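Local coordinates for protein proto-oncogene vav (Homo sapiens, PDB 6NEW) that probably activates Rac-type small GTPases as a guanine nucleotide exchange factor, here caught without a partner in an activated, truncated, zinc-binding form, at residues I84-L89 with G127-Q132; S242-G247 with G384-G389; A276-K281 with K290-L295; H296-R301 with L319-G324; S374-Q379 with C395-H400. All coordinates share one frame; numbering follows the deposited sequence.

Contact 1. Residues I84-L89 with G127-Q132; sequences INIEDL and GRYCSQ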
# COMPACT_ATOMS: atom_id res chain seq x y z
N ILE A 84 -14.55 -12.83 0.34
CA ILE A 84 -13.63 -12.14 1.26
C ILE A 84 -14.32 -11.67 2.53
O ILE A 84 -14.86 -12.46 3.30
CB ILE A 84 -12.83 -10.96 0.57
CG1 ILE A 84 -12.58 -11.21 -0.92
CG2 ILE A 84 -11.51 -10.67 1.32
CD1 ILE A 84 -11.70 -10.21 -1.62
N ASN A 85 -14.33 -10.35 2.70
CA ASN A 85 -14.83 -9.59 3.84
C ASN A 85 -16.22 -8.98 3.57
O ASN A 85 -16.76 -8.40 4.51
CB ASN A 85 -13.83 -8.47 4.04
CG ASN A 85 -13.63 -7.86 5.40
OD1 ASN A 85 -13.89 -8.43 6.46
ND2 ASN A 85 -12.96 -6.72 5.37
N ILE A 86 -16.77 -9.03 2.31
CA ILE A 86 -18.05 -8.41 1.88
C ILE A 86 -19.15 -8.44 2.96
O ILE A 86 -19.76 -7.40 3.19
CB ILE A 86 -18.66 -8.89 0.51
CG1 ILE A 86 -17.66 -8.78 -0.65
CG2 ILE A 86 -20.00 -8.17 0.17
CD1 ILE A 86 -18.23 -8.58 -2.00
N GLU A 87 -19.37 -9.60 3.62
CA GLU A 87 -20.39 -9.70 4.67
C GLU A 87 -20.18 -8.62 5.73
O GLU A 87 -21.13 -7.91 6.05
CB GLU A 87 -20.45 -11.12 5.28
N ASP A 88 -18.91 -8.42 6.17
CA ASP A 88 -18.52 -7.39 7.13
C ASP A 88 -18.65 -5.96 6.56
O ASP A 88 -19.02 -5.06 7.31
CB ASP A 88 -17.10 -7.64 7.70
CG ASP A 88 -16.81 -6.91 9.02
OD1 ASP A 88 -17.69 -6.21 9.50
OD2 ASP A 88 -15.69 -7.04 9.54
N LEU A 89 -18.36 -5.75 5.24
CA LEU A 89 -18.50 -4.42 4.62
C LEU A 89 -19.94 -3.97 4.72
O LEU A 89 -20.20 -2.88 5.26
CB LEU A 89 -18.08 -4.43 3.15
CG LEU A 89 -16.60 -4.62 2.81
CD1 LEU A 89 -16.38 -4.50 1.34
CD2 LEU A 89 -15.73 -3.58 3.50
N GLY A 127 -8.58 -2.62 3.71
CA GLY A 127 -7.20 -3.06 3.58
C GLY A 127 -7.21 -4.53 3.20
O GLY A 127 -6.77 -4.89 2.10
N ARG A 128 -7.87 -5.36 4.07
CA ARG A 128 -8.10 -6.81 3.88
C ARG A 128 -8.81 -7.11 2.54
O ARG A 128 -8.49 -8.13 1.93
CB ARG A 128 -8.91 -7.38 5.06
CG ARG A 128 -8.92 -8.91 5.18
CD ARG A 128 -9.87 -9.35 6.28
NE ARG A 128 -9.90 -10.80 6.50
CZ ARG A 128 -10.64 -11.66 5.81
NH1 ARG A 128 -11.38 -11.25 4.78
NH2 ARG A 128 -10.62 -12.96 6.10
N TYR A 129 -9.74 -6.22 2.08
CA TYR A 129 -10.48 -6.39 0.83
C TYR A 129 -9.64 -6.16 -0.39
O TYR A 129 -9.51 -7.05 -1.22
CB TYR A 129 -11.77 -5.49 0.77
CG TYR A 129 -12.67 -5.80 -0.42
CD1 TYR A 129 -13.61 -6.83 -0.35
CD2 TYR A 129 -12.56 -5.10 -1.62
CE1 TYR A 129 -14.40 -7.17 -1.45
CE2 TYR A 129 -13.34 -5.43 -2.73
CZ TYR A 129 -14.26 -6.47 -2.64
OH TYR A 129 -15.04 -6.78 -3.72
N CYS A 130 -9.13 -4.92 -0.54
CA CYS A 130 -8.40 -4.44 -1.70
C CYS A 130 -7.10 -5.18 -1.97
O CYS A 130 -6.66 -5.24 -3.12
CB CYS A 130 -8.19 -2.93 -1.61
SG CYS A 130 -9.74 -1.99 -1.60
N SER A 131 -6.53 -5.78 -0.92
CA SER A 131 -5.33 -6.59 -1.06
C SER A 131 -5.67 -7.86 -1.86
O SER A 131 -5.04 -8.14 -2.88
CB SER A 131 -4.75 -6.93 0.31
OG SER A 131 -5.55 -7.80 1.09
N GLN A 132 -6.75 -8.56 -1.43
CA GLN A 132 -7.23 -9.82 -2.00
C GLN A 132 -8.26 -9.69 -3.16
O GLN A 132 -8.94 -10.67 -3.45
CB GLN A 132 -7.80 -10.72 -0.88
CG GLN A 132 -6.73 -11.27 0.06
CD GLN A 132 -7.24 -11.82 1.38
OE1 GLN A 132 -8.28 -11.43 1.91
NE2 GLN A 132 -6.47 -12.71 1.99

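Contact 2. Residues S242-G247 with G384-G389; sequences SLAHYG and GTFYQG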
# COMPACT_ATOMS: atom_id res chain seq x y z
N SER A 242 14.76 -14.92 5.89
CA SER A 242 13.73 -14.31 5.05
C SER A 242 14.22 -12.93 4.60
O SER A 242 14.74 -12.15 5.42
CB SER A 242 12.42 -14.17 5.83
OG SER A 242 11.44 -13.44 5.11
N LEU A 243 14.06 -12.64 3.31
CA LEU A 243 14.42 -11.38 2.66
C LEU A 243 13.62 -10.20 3.22
O LEU A 243 14.17 -9.11 3.32
CB LEU A 243 14.21 -11.47 1.14
CG LEU A 243 15.34 -12.08 0.36
CD1 LEU A 243 14.93 -12.34 -1.05
CD2 LEU A 243 16.56 -11.19 0.37
N ALA A 244 12.34 -10.45 3.58
CA ALA A 244 11.38 -9.50 4.14
C ALA A 244 11.96 -8.75 5.35
O ALA A 244 11.53 -7.63 5.60
CB ALA A 244 10.09 -10.22 4.54
N HIS A 245 12.94 -9.35 6.06
CA HIS A 245 13.65 -8.72 7.18
C HIS A 245 14.50 -7.53 6.76
O HIS A 245 14.85 -6.73 7.61
CB HIS A 245 14.59 -9.72 7.88
CG HIS A 245 13.90 -10.73 8.75
ND1 HIS A 245 14.12 -12.10 8.58
CD2 HIS A 245 13.05 -10.54 9.78
CE1 HIS A 245 13.36 -12.69 9.49
NE2 HIS A 245 12.70 -11.80 10.24
N TYR A 246 14.86 -7.43 5.47
CA TYR A 246 15.77 -6.40 4.98
C TYR A 246 15.08 -5.27 4.26
O TYR A 246 15.76 -4.38 3.74
CB TYR A 246 16.90 -7.06 4.16
CG TYR A 246 17.71 -7.99 5.05
CD1 TYR A 246 18.45 -7.48 6.12
CD2 TYR A 246 17.57 -9.37 4.96
CE1 TYR A 246 19.09 -8.32 7.02
CE2 TYR A 246 18.23 -10.22 5.85
CZ TYR A 246 18.98 -9.70 6.89
OH TYR A 246 19.66 -10.52 7.76
N GLY A 247 13.76 -5.22 4.37
CA GLY A 247 12.92 -4.18 3.80
C GLY A 247 12.52 -4.45 2.36
O GLY A 247 12.44 -5.60 1.92
N GLY A 384 0.09 0.87 5.08
CA GLY A 384 0.54 -0.40 4.54
C GLY A 384 0.60 -1.54 5.53
O GLY A 384 0.08 -1.44 6.64
N THR A 385 1.24 -2.62 5.11
CA THR A 385 1.36 -3.85 5.91
C THR A 385 2.81 -4.18 6.20
O THR A 385 3.08 -5.09 6.98
CB THR A 385 0.71 -5.02 5.13
OG1 THR A 385 1.34 -5.16 3.86
CG2 THR A 385 -0.80 -4.84 4.94
N PHE A 386 3.75 -3.45 5.59
CA PHE A 386 5.17 -3.76 5.69
C PHE A 386 6.01 -2.50 5.79
O PHE A 386 5.84 -1.63 4.94
CB PHE A 386 5.50 -4.54 4.40
CG PHE A 386 6.90 -5.04 4.20
CD1 PHE A 386 7.40 -6.06 5.00
CD2 PHE A 386 7.67 -4.59 3.13
CE1 PHE A 386 8.69 -6.56 4.79
CE2 PHE A 386 8.95 -5.10 2.91
CZ PHE A 386 9.45 -6.08 3.74
N TYR A 387 6.91 -2.39 6.79
CA TYR A 387 7.85 -1.25 7.00
C TYR A 387 7.23 0.07 6.56
O TYR A 387 7.71 0.73 5.64
CB TYR A 387 9.20 -1.51 6.28
CG TYR A 387 10.14 -2.42 7.04
CD1 TYR A 387 10.73 -2.01 8.24
CD2 TYR A 387 10.47 -3.68 6.56
CE1 TYR A 387 11.59 -2.84 8.95
CE2 TYR A 387 11.37 -4.51 7.24
CZ TYR A 387 11.91 -4.09 8.44
OH TYR A 387 12.80 -4.87 9.14
N GLN A 388 6.10 0.39 7.18
CA GLN A 388 5.24 1.56 7.00
C GLN A 388 5.91 2.81 7.51
O GLN A 388 5.51 3.91 7.10
CB GLN A 388 3.94 1.36 7.80
CG GLN A 388 3.21 0.06 7.51
CD GLN A 388 3.51 -1.02 8.49
OE1 GLN A 388 4.62 -1.13 9.04
NE2 GLN A 388 2.50 -1.87 8.71
N GLY A 389 6.83 2.65 8.46
CA GLY A 389 7.54 3.79 9.01
C GLY A 389 8.65 3.51 9.99
O GLY A 389 9.51 2.66 9.77

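Contact 3. Residues A276-K281 with K290-L295; sequences ALLICK and KDFVNL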
# COMPACT_ATOMS: atom_id res chain seq x y z
N ALA A 276 20.09 -4.32 2.87
CA ALA A 276 21.07 -5.31 2.46
C ALA A 276 21.37 -5.33 0.99
O ALA A 276 20.55 -4.94 0.16
CB ALA A 276 20.61 -6.70 2.88
N LEU A 277 22.56 -5.84 0.67
CA LEU A 277 23.01 -6.10 -0.68
C LEU A 277 23.43 -7.56 -0.66
O LEU A 277 24.24 -7.96 0.19
CB LEU A 277 24.16 -5.18 -1.11
CG LEU A 277 24.65 -5.41 -2.54
CD1 LEU A 277 23.73 -4.77 -3.54
CD2 LEU A 277 26.07 -4.96 -2.71
N LEU A 278 22.80 -8.36 -1.51
CA LEU A 278 23.03 -9.80 -1.66
C LEU A 278 23.82 -9.97 -2.93
O LEU A 278 23.36 -9.59 -4.00
CB LEU A 278 21.69 -10.54 -1.77
CG LEU A 278 20.97 -10.87 -0.46
CD1 LEU A 278 20.10 -9.73 -0.02
CD2 LEU A 278 20.07 -12.07 -0.64
N ILE A 279 25.06 -10.43 -2.80
CA ILE A 279 25.95 -10.64 -3.94
C ILE A 279 25.94 -12.15 -4.20
O ILE A 279 26.40 -12.95 -3.37
CB ILE A 279 27.38 -10.04 -3.72
CG1 ILE A 279 27.30 -8.52 -3.46
CG2 ILE A 279 28.30 -10.34 -4.91
CD1 ILE A 279 28.41 -8.01 -2.55
N CYS A 280 25.32 -12.51 -5.31
CA CYS A 280 25.13 -13.89 -5.73
C CYS A 280 25.90 -14.20 -6.99
O CYS A 280 26.22 -13.30 -7.76
CB CYS A 280 23.64 -14.20 -5.92
SG CYS A 280 22.59 -13.75 -4.53
N LYS A 281 26.11 -15.49 -7.21
CA LYS A 281 26.73 -16.06 -8.39
C LYS A 281 25.67 -16.99 -8.98
O LYS A 281 25.08 -17.77 -8.23
CB LYS A 281 28.00 -16.86 -8.02
CG LYS A 281 28.72 -17.44 -9.22
CD LYS A 281 30.12 -17.93 -8.86
CE LYS A 281 30.82 -18.51 -10.06
NZ LYS A 281 31.21 -17.47 -11.05
N LYS A 290 26.87 -15.46 -2.11
CA LYS A 290 28.32 -15.48 -1.88
C LYS A 290 28.72 -14.46 -0.83
O LYS A 290 29.56 -14.74 0.02
CB LYS A 290 29.09 -15.20 -3.19
CG LYS A 290 28.80 -16.18 -4.35
CD LYS A 290 29.76 -17.37 -4.39
CE LYS A 290 29.22 -18.59 -3.68
NZ LYS A 290 30.24 -19.67 -3.55
N ASP A 291 28.11 -13.26 -0.90
CA ASP A 291 28.42 -12.18 0.02
C ASP A 291 27.17 -11.44 0.47
O ASP A 291 26.39 -10.96 -0.35
CB ASP A 291 29.41 -11.22 -0.66
CG ASP A 291 30.54 -10.69 0.22
OD1 ASP A 291 30.30 -10.46 1.43
OD2 ASP A 291 31.64 -10.42 -0.32
N PHE A 292 27.00 -11.34 1.79
CA PHE A 292 25.91 -10.59 2.40
C PHE A 292 26.45 -9.30 3.03
O PHE A 292 27.22 -9.34 3.99
CB PHE A 292 25.13 -11.45 3.42
CG PHE A 292 23.81 -10.83 3.80
CD1 PHE A 292 22.66 -11.09 3.07
CD2 PHE A 292 23.72 -9.97 4.89
CE1 PHE A 292 21.44 -10.50 3.41
CE2 PHE A 292 22.49 -9.39 5.25
CZ PHE A 292 21.37 -9.66 4.50
N VAL A 293 26.06 -8.16 2.47
CA VAL A 293 26.48 -6.82 2.92
C VAL A 293 25.34 -6.14 3.69
O VAL A 293 24.28 -5.97 3.11
CB VAL A 293 26.97 -5.96 1.70
CG1 VAL A 293 27.48 -4.60 2.17
CG2 VAL A 293 28.03 -6.68 0.87
N ASN A 294 25.53 -5.81 4.99
CA ASN A 294 24.53 -5.09 5.81
C ASN A 294 24.82 -3.65 5.52
O ASN A 294 25.93 -3.20 5.78
CB ASN A 294 24.71 -5.36 7.32
CG ASN A 294 24.46 -6.77 7.74
OD1 ASN A 294 23.32 -7.18 7.95
ND2 ASN A 294 25.52 -7.55 7.88
N LEU A 295 23.90 -2.92 4.93
CA LEU A 295 24.18 -1.53 4.59
C LEU A 295 24.22 -0.52 5.77
O LEU A 295 24.55 0.65 5.53
CB LEU A 295 23.23 -1.04 3.49
CG LEU A 295 23.34 -1.80 2.18
CD1 LEU A 295 22.20 -1.44 1.29
CD2 LEU A 295 24.72 -1.56 1.48

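Contact 4. Residues H296-R301 with L319-G324; sequences HSFQVR and LIEDQG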
# COMPACT_ATOMS: atom_id res chain seq x y z
N HIS A 296 23.92 -0.97 7.02
CA HIS A 296 23.94 -0.16 8.25
C HIS A 296 25.36 0.43 8.53
O HIS A 296 25.48 1.45 9.20
CB HIS A 296 23.42 -0.97 9.48
CG HIS A 296 21.94 -1.28 9.53
ND1 HIS A 296 21.44 -2.52 9.16
CD2 HIS A 296 20.92 -0.55 10.02
CE1 HIS A 296 20.13 -2.48 9.39
NE2 HIS A 296 19.77 -1.30 9.89
N SER A 297 26.42 -0.20 7.98
CA SER A 297 27.83 0.20 8.17
C SER A 297 28.57 0.39 6.85
O SER A 297 29.79 0.25 6.82
CB SER A 297 28.59 -0.83 9.00
OG SER A 297 27.98 -1.12 10.24
N PHE A 298 27.87 0.69 5.75
CA PHE A 298 28.49 0.90 4.45
C PHE A 298 28.12 2.24 3.87
O PHE A 298 27.01 2.73 4.06
CB PHE A 298 28.19 -0.24 3.46
CG PHE A 298 29.07 -1.46 3.65
CD1 PHE A 298 28.79 -2.39 4.65
CD2 PHE A 298 30.21 -1.65 2.86
CE1 PHE A 298 29.63 -3.50 4.85
CE2 PHE A 298 31.03 -2.77 3.05
CZ PHE A 298 30.74 -3.69 4.03
N GLN A 299 29.07 2.84 3.14
CA GLN A 299 28.89 4.11 2.46
C GLN A 299 29.17 3.98 0.96
O GLN A 299 29.93 3.10 0.52
CB GLN A 299 29.78 5.18 3.09
CG GLN A 299 29.19 5.70 4.40
CD GLN A 299 30.01 6.73 5.14
OE1 GLN A 299 31.10 7.13 4.72
NE2 GLN A 299 29.49 7.20 6.26
N VAL A 300 28.53 4.82 0.18
CA VAL A 300 28.76 4.82 -1.25
C VAL A 300 29.55 6.06 -1.65
O VAL A 300 29.21 7.17 -1.22
CB VAL A 300 27.46 4.63 -2.07
CG1 VAL A 300 27.68 4.97 -3.54
CG2 VAL A 300 26.95 3.20 -1.94
N ARG A 301 30.60 5.86 -2.46
CA ARG A 301 31.45 6.93 -2.99
C ARG A 301 31.54 6.78 -4.48
O ARG A 301 31.95 5.73 -4.97
CB ARG A 301 32.86 6.89 -2.37
CG ARG A 301 32.92 7.19 -0.88
CD ARG A 301 32.29 8.55 -0.53
NE ARG A 301 32.81 9.05 0.73
CZ ARG A 301 32.34 8.73 1.93
NH1 ARG A 301 32.90 9.22 3.03
NH2 ARG A 301 31.28 7.94 2.04
N LEU A 319 31.70 0.97 -2.59
CA LEU A 319 30.82 0.59 -1.49
C LEU A 319 31.78 0.21 -0.36
O LEU A 319 32.41 -0.84 -0.41
CB LEU A 319 29.88 -0.57 -1.92
CG LEU A 319 28.95 -1.15 -0.82
CD1 LEU A 319 27.91 -0.14 -0.36
CD2 LEU A 319 28.25 -2.39 -1.31
N ILE A 320 31.98 1.14 0.57
CA ILE A 320 33.00 0.99 1.61
C ILE A 320 32.45 0.87 3.02
O ILE A 320 31.59 1.65 3.38
CB ILE A 320 34.00 2.21 1.51
CG1 ILE A 320 34.73 2.26 0.14
CG2 ILE A 320 35.03 2.21 2.67
CD1 ILE A 320 35.19 3.66 -0.22
N GLU A 321 33.02 -0.04 3.83
CA GLU A 321 32.63 -0.23 5.25
C GLU A 321 33.13 1.01 5.98
O GLU A 321 34.28 1.41 5.78
CB GLU A 321 33.21 -1.53 5.82
CG GLU A 321 32.56 -2.03 7.11
CD GLU A 321 33.14 -1.52 8.42
OE1 GLU A 321 34.25 -0.94 8.40
OE2 GLU A 321 32.50 -1.73 9.47
N ASP A 322 32.24 1.67 6.75
CA ASP A 322 32.46 2.96 7.43
C ASP A 322 33.67 3.01 8.39
O ASP A 322 34.03 4.11 8.83
CB ASP A 322 31.18 3.48 8.14
CG ASP A 322 30.54 2.56 9.15
OD1 ASP A 322 31.17 1.56 9.53
OD2 ASP A 322 29.40 2.87 9.59
N GLN A 323 34.34 1.89 8.66
CA GLN A 323 35.58 1.92 9.45
C GLN A 323 36.77 1.41 8.59
O GLN A 323 37.88 1.22 9.10
CB GLN A 323 35.44 1.12 10.75
CG GLN A 323 34.50 1.74 11.77
CD GLN A 323 34.59 0.99 13.07
OE1 GLN A 323 35.46 1.26 13.90
NE2 GLN A 323 33.71 0.01 13.28
N GLY A 324 36.51 1.24 7.29
CA GLY A 324 37.47 0.79 6.30
C GLY A 324 37.83 -0.68 6.35
O GLY A 324 38.87 -1.06 5.80

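Contact 5. Residues S374-Q379 with C395-H400; sequences SCKACQ and CRASAH. With ZN (zinc ion), chain B; ZN (zinc ion), chain C.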
# COMPACT_ATOMS: atom_id res chain seq x y z
N SER A 374 -0.77 5.04 14.54
CA SER A 374 -0.81 6.41 14.04
C SER A 374 0.53 7.10 14.36
O SER A 374 1.24 6.71 15.29
CB SER A 374 -1.99 7.17 14.64
OG SER A 374 -1.93 7.16 16.05
N CYS A 375 0.87 8.10 13.53
CA CYS A 375 2.09 8.88 13.64
C CYS A 375 2.02 9.81 14.85
O CYS A 375 1.03 10.52 15.01
CB CYS A 375 2.31 9.67 12.35
SG CYS A 375 3.68 10.83 12.43
N LYS A 376 3.06 9.82 15.70
CA LYS A 376 3.11 10.67 16.90
C LYS A 376 3.21 12.16 16.59
O LYS A 376 3.02 12.97 17.50
CB LYS A 376 4.23 10.24 17.85
CG LYS A 376 4.00 8.88 18.48
CD LYS A 376 3.38 9.03 19.85
CE LYS A 376 2.40 7.92 20.07
NZ LYS A 376 3.08 6.63 20.36
N ALA A 377 3.49 12.53 15.32
CA ALA A 377 3.57 13.91 14.90
C ALA A 377 2.30 14.45 14.24
O ALA A 377 1.75 15.44 14.71
CB ALA A 377 4.76 14.12 13.99
N CYS A 378 1.82 13.81 13.15
CA CYS A 378 0.66 14.26 12.39
C CYS A 378 -0.66 13.59 12.80
O CYS A 378 -1.73 14.08 12.40
CB CYS A 378 0.91 14.10 10.89
SG CYS A 378 1.00 12.38 10.35
N GLN A 379 -0.61 12.49 13.59
CA GLN A 379 -1.77 11.73 14.08
C GLN A 379 -2.47 10.94 12.96
O GLN A 379 -3.50 10.30 13.22
CB GLN A 379 -2.78 12.59 14.88
CG GLN A 379 -2.19 13.67 15.82
CD GLN A 379 -1.26 13.16 16.89
OE1 GLN A 379 -1.49 12.13 17.53
NE2 GLN A 379 -0.18 13.90 17.13
N CYS A 395 11.64 5.35 23.31
CA CYS A 395 10.33 5.81 23.80
C CYS A 395 9.15 5.08 23.17
O CYS A 395 8.02 5.29 23.61
CB CYS A 395 10.20 7.32 23.63
SG CYS A 395 9.94 7.85 21.92
N ARG A 396 9.42 4.30 22.11
CA ARG A 396 8.45 3.50 21.34
C ARG A 396 7.49 4.39 20.53
O ARG A 396 6.47 3.91 20.06
CB ARG A 396 7.73 2.44 22.21
CG ARG A 396 8.73 1.51 22.92
CD ARG A 396 8.07 0.51 23.83
NE ARG A 396 7.97 -0.79 23.15
CZ ARG A 396 6.83 -1.27 22.65
NH1 ARG A 396 6.83 -2.45 22.03
NH2 ARG A 396 5.70 -0.58 22.74
N ALA A 397 7.87 5.67 20.30
CA ALA A 397 7.09 6.55 19.43
C ALA A 397 7.20 6.05 17.98
O ALA A 397 8.29 5.69 17.52
CB ALA A 397 7.56 7.99 19.52
N SER A 398 6.05 5.95 17.33
CA SER A 398 5.89 5.52 15.96
C SER A 398 5.71 6.79 15.12
O SER A 398 5.14 7.75 15.62
CB SER A 398 4.66 4.64 15.87
OG SER A 398 3.51 5.35 16.27
N ALA A 399 6.21 6.81 13.86
CA ALA A 399 6.13 7.99 12.97
C ALA A 399 6.41 7.68 11.50
O ALA A 399 7.09 6.68 11.20
CB ALA A 399 7.11 9.06 13.44
N HIS A 400 5.93 8.55 10.59
CA HIS A 400 6.23 8.42 9.15
C HIS A 400 7.64 8.99 8.93
O HIS A 400 8.08 9.82 9.73
CB HIS A 400 5.26 9.24 8.26
CG HIS A 400 3.81 8.93 8.39
ND1 HIS A 400 2.93 9.83 8.96
CD2 HIS A 400 3.11 7.87 7.92
CE1 HIS A 400 1.74 9.26 8.89
NE2 HIS A 400 1.79 8.09 8.26
ZN ZN B . 3.20 11.57 10.36
ZN ZN C . 12.14 8.40 21.42
O HOH W 1 3.75 4.19 19.31

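Contact 1. Residues I84-L89 with G127-Q132
Leu89 lays its CD1 methyl over one face of the Tyr129 ring, 4.0 Å from Tyr129 CD1, and the two side chains meet at about a right angle. The contact belongs to the all-helical RhoGEF (DH) domain. It joins the start of helix 86-105 to the end of helix 125-131. Tyr129 CG is anti to the backbone N (chi1 -171°), and this swings the ring out toward the other segment. Two isoleucines reach the same ring obliquely. Ile86 CG1 comes to 3.7 Å from Tyr129 CE1, and Ile84 CD1 comes to 4.1 Å from that same carbon. The ring is thus wedged among three aliphatic side chains. Its hydroxyl is bonded to Leu172 O, so the polar end of a buried residue is satisfied. Helix 37-71 backs the cluster through Leu59, which touches both Ile86 and Leu89, and Pro175 covers Leu89 and Tyr129.

Nearer the surface, the extended Arg128 side chain crosses Asn85. Arg128 NH1 stops 3.7 Å from Asn85 N, which lies at the guanidinium edge, and no hydrogen bond forms. Ile84 runs past Arg128 in the opposite sense, with Ile84 CG2 3.5 Å from Arg128 NH1. No hydrogen bond joins the two segments, so the contact rests on packing. The Ile84 CD1 methyl, at the tip of its side chain, abuts the backbone O of Gln132 at 3.3 Å.

Contact 2. Residues S242-G247 with G384-G389
Phe386 and Tyr387 of the C1 domain press their rings against the short 3-10 turn 243-245 and Gly247, two residues beyond it. The apolar part is small. Ala244 CB sits 3.9 Å from Phe386 CE1, and Gly247 CA lies 3.7 Å from Tyr387 CD2. The two rings also meet each other, with Tyr387 CD2 over one face of Phe386 near its rim.

Carbonyl-to-ring-edge contacts make up much of the rest. Ala244 O lies near the plane of both rings, 3.1 Å from Phe386 CE1 and 3.5 Å from Tyr387 CE2. Gly247 O meets the Phe386 edge as well, 3.5 Å from Phe386 CZ. Carbonyl oxygens set against the slightly positive C-H rim would be mildly favourable. Phe386 CG is anti to the backbone N (chi1 -178°), which carries the rim of the ring to these oxygens.

The polar part is one hydroxyl. Tyr387 OH lies 3.2 Å from His245 O, a possible hydrogen bond that the geometry does not settle, and it also bonds Lys275 NZ. Tyr387 O takes a bond from Arg248, so the tyrosine is held at both ends.

Asp222 of the long helix 196-235 accepts from the backbone N of both Thr385 and Phe386. Leu226 and Ile229 of that helix cover Phe386. The C1 loop is thereby lodged between this helix and the lead-in to strand 249-258.

Contact 3. Residues A276-K281 with K290-L295
Strands 276-283 and 286-294 form an antiparallel beta hairpin in the PH domain, and this contact is its stem. The axes of the short strand segments run 4.8 Å apart at 169°. Leu277 and Val293 are a hydrogen-bonded pair: Leu277 N gives to Val293 O at 3.0 Å, and Val293 N returns a bond to Leu277 O. Farther along, a classic beta bulge sets two residues, Lys290 and Asp291, opposite the single Ile279. Ile279 O takes two N-H groups, from Lys290 N at 2.8 Å and from Asp291 N at 3.0 Å, while Ile279 N gives to Asp291 O.

On one face Phe292 runs alongside Leu278, with Phe292 CE1 3.8 Å from Leu278 CD1. Phe292 CG is anti to the backbone N (chi1 -166°), which lays the ring across to Leu278 and Ala276. Phe292 CZ reaches Ala276 CB at 3.5 Å, and Tyr246 packs against the same ring. On the other face Ile279 CD1 touches Val293 CG2 at 3.7 Å. Phe345 of helix 335-352 touches Leu277 on this face and also Leu295.

Main-chain bonds therefore fix the pairing, apolar side chains pack on both faces, and the doubly used carbonyl of Ile279 holds the bulge in place.

Contact 4. Residues H296-R301 with L319-G324
Phe298 turns one ring face onto Glu321, and the two side chains cross at about a right angle. Glu321 CB sits 4.0 Å from the centroid of the Phe298 ring, 24° off its normal, a CH-pi contact. Glu321 CA lies over the same ring nearer the rim. The touching is done by Glu321 CA, CB and CG; the carboxylate plane stands 83° from that of the ring. Glu321 is bent at chi2 (-89°), and Glu321 OE1 accepts from Gln323 N within a turn and from Ala325 N just after it.

Leu319 approaches Phe298 obliquely, its CD1 meeting Phe298 CB at 3.8 Å. Val300 CG2 lies 3.8 Å from that same Leu319 methyl. Phe345 of helix 335-352 covers Val300 and Leu319. On the sheet face that carries Gln299 and Ile320, Gln299 OE1 is gripped by Arg301 NH2 at 2.8 Å, from above the amide carbonyl plane, and Arg301 CG lies 4.2 Å from Ile320 CD1.

In the main chain, Gln299 and Ile320 exchange two bonds, and Asp322 N adds a third to Ser297 O at 2.8 Å. Glu321 opens a type I turn that ends at Gly324, with Asp322 its second residue. Strand 298-302 is an outermost strand here, and the contact is antiparallel pairing at the margin of the PH fold, a bent antiparallel sheet closed by its C-terminal helix, here 335-352.

Contact 5. Residues S374-Q379 with C395-H400
Cys375, Cys378 and His400 hold one zinc ion between the two segments, and Cys403 completes this site of three cysteines and one histidine in the C1 domain. His400 binds through ND1 at 2.2 Å from the zinc. The Cys378 SG lies in the plane of the imidazole at its edge, 3.5 Å from His400 ND1, while the Cys375 SG stands oblique to that ring. Cys375 SG is anti to the backbone N (chi1 173°), which sets the sulfur beside the carbonyl carbon, facing the N-H groups of the residues that follow.

The next shell fixes these ligands. Cys375 SG accepts two backbone N-H groups within the Cys-x-x-Cys turn, from Ala377 N at 3.4 Å and from Cys378 N. Such bonds would spread negative charge off the sulfur. The other ring nitrogen, His400 NE2, is bonded to Leu381 O, which fixes the rotation of the imidazole.

Farther out the segments are tied directly. Lys376 N gives to Ser398 O at 2.9 Å, and Ser398 OG gives to Ser374 O at 2.8 Å, tilted from the carbonyl plane. Lys376 CG packs on Ala397 CB. At the other end of segment 395-400, Cys395 SG binds the second zinc at 2.3 Å with His362, Cys392 and Cys410, so this short piece of chain spans both metal sites. A water bridges the two segments: it accepts from Lys376 NZ at 2.7 Å and donates to Arg396 O at 2.8 Å.

How the contacts relate
Contact 1 comes first along the chain, in the helical RhoGEF domain. After the first segment of contact 2 come contacts 3 and 4, in series in the PH domain, with centres about 13 Å apart, and both reach the same sheet. They touch where Val293 and Leu295 pack on Phe298 and Leu319. Contact 2 closes a loop that encloses both. It touches contact 3 through Tyr246 and Leu243. Contact 5 lies within the C1 domain, and its segments alternate with those of contact 2. Contacts 1 and 4 are about 45 Å apart between centres. Contact 2 thus joins the loop between strands 236-237 and 249-258 to the C1 domain.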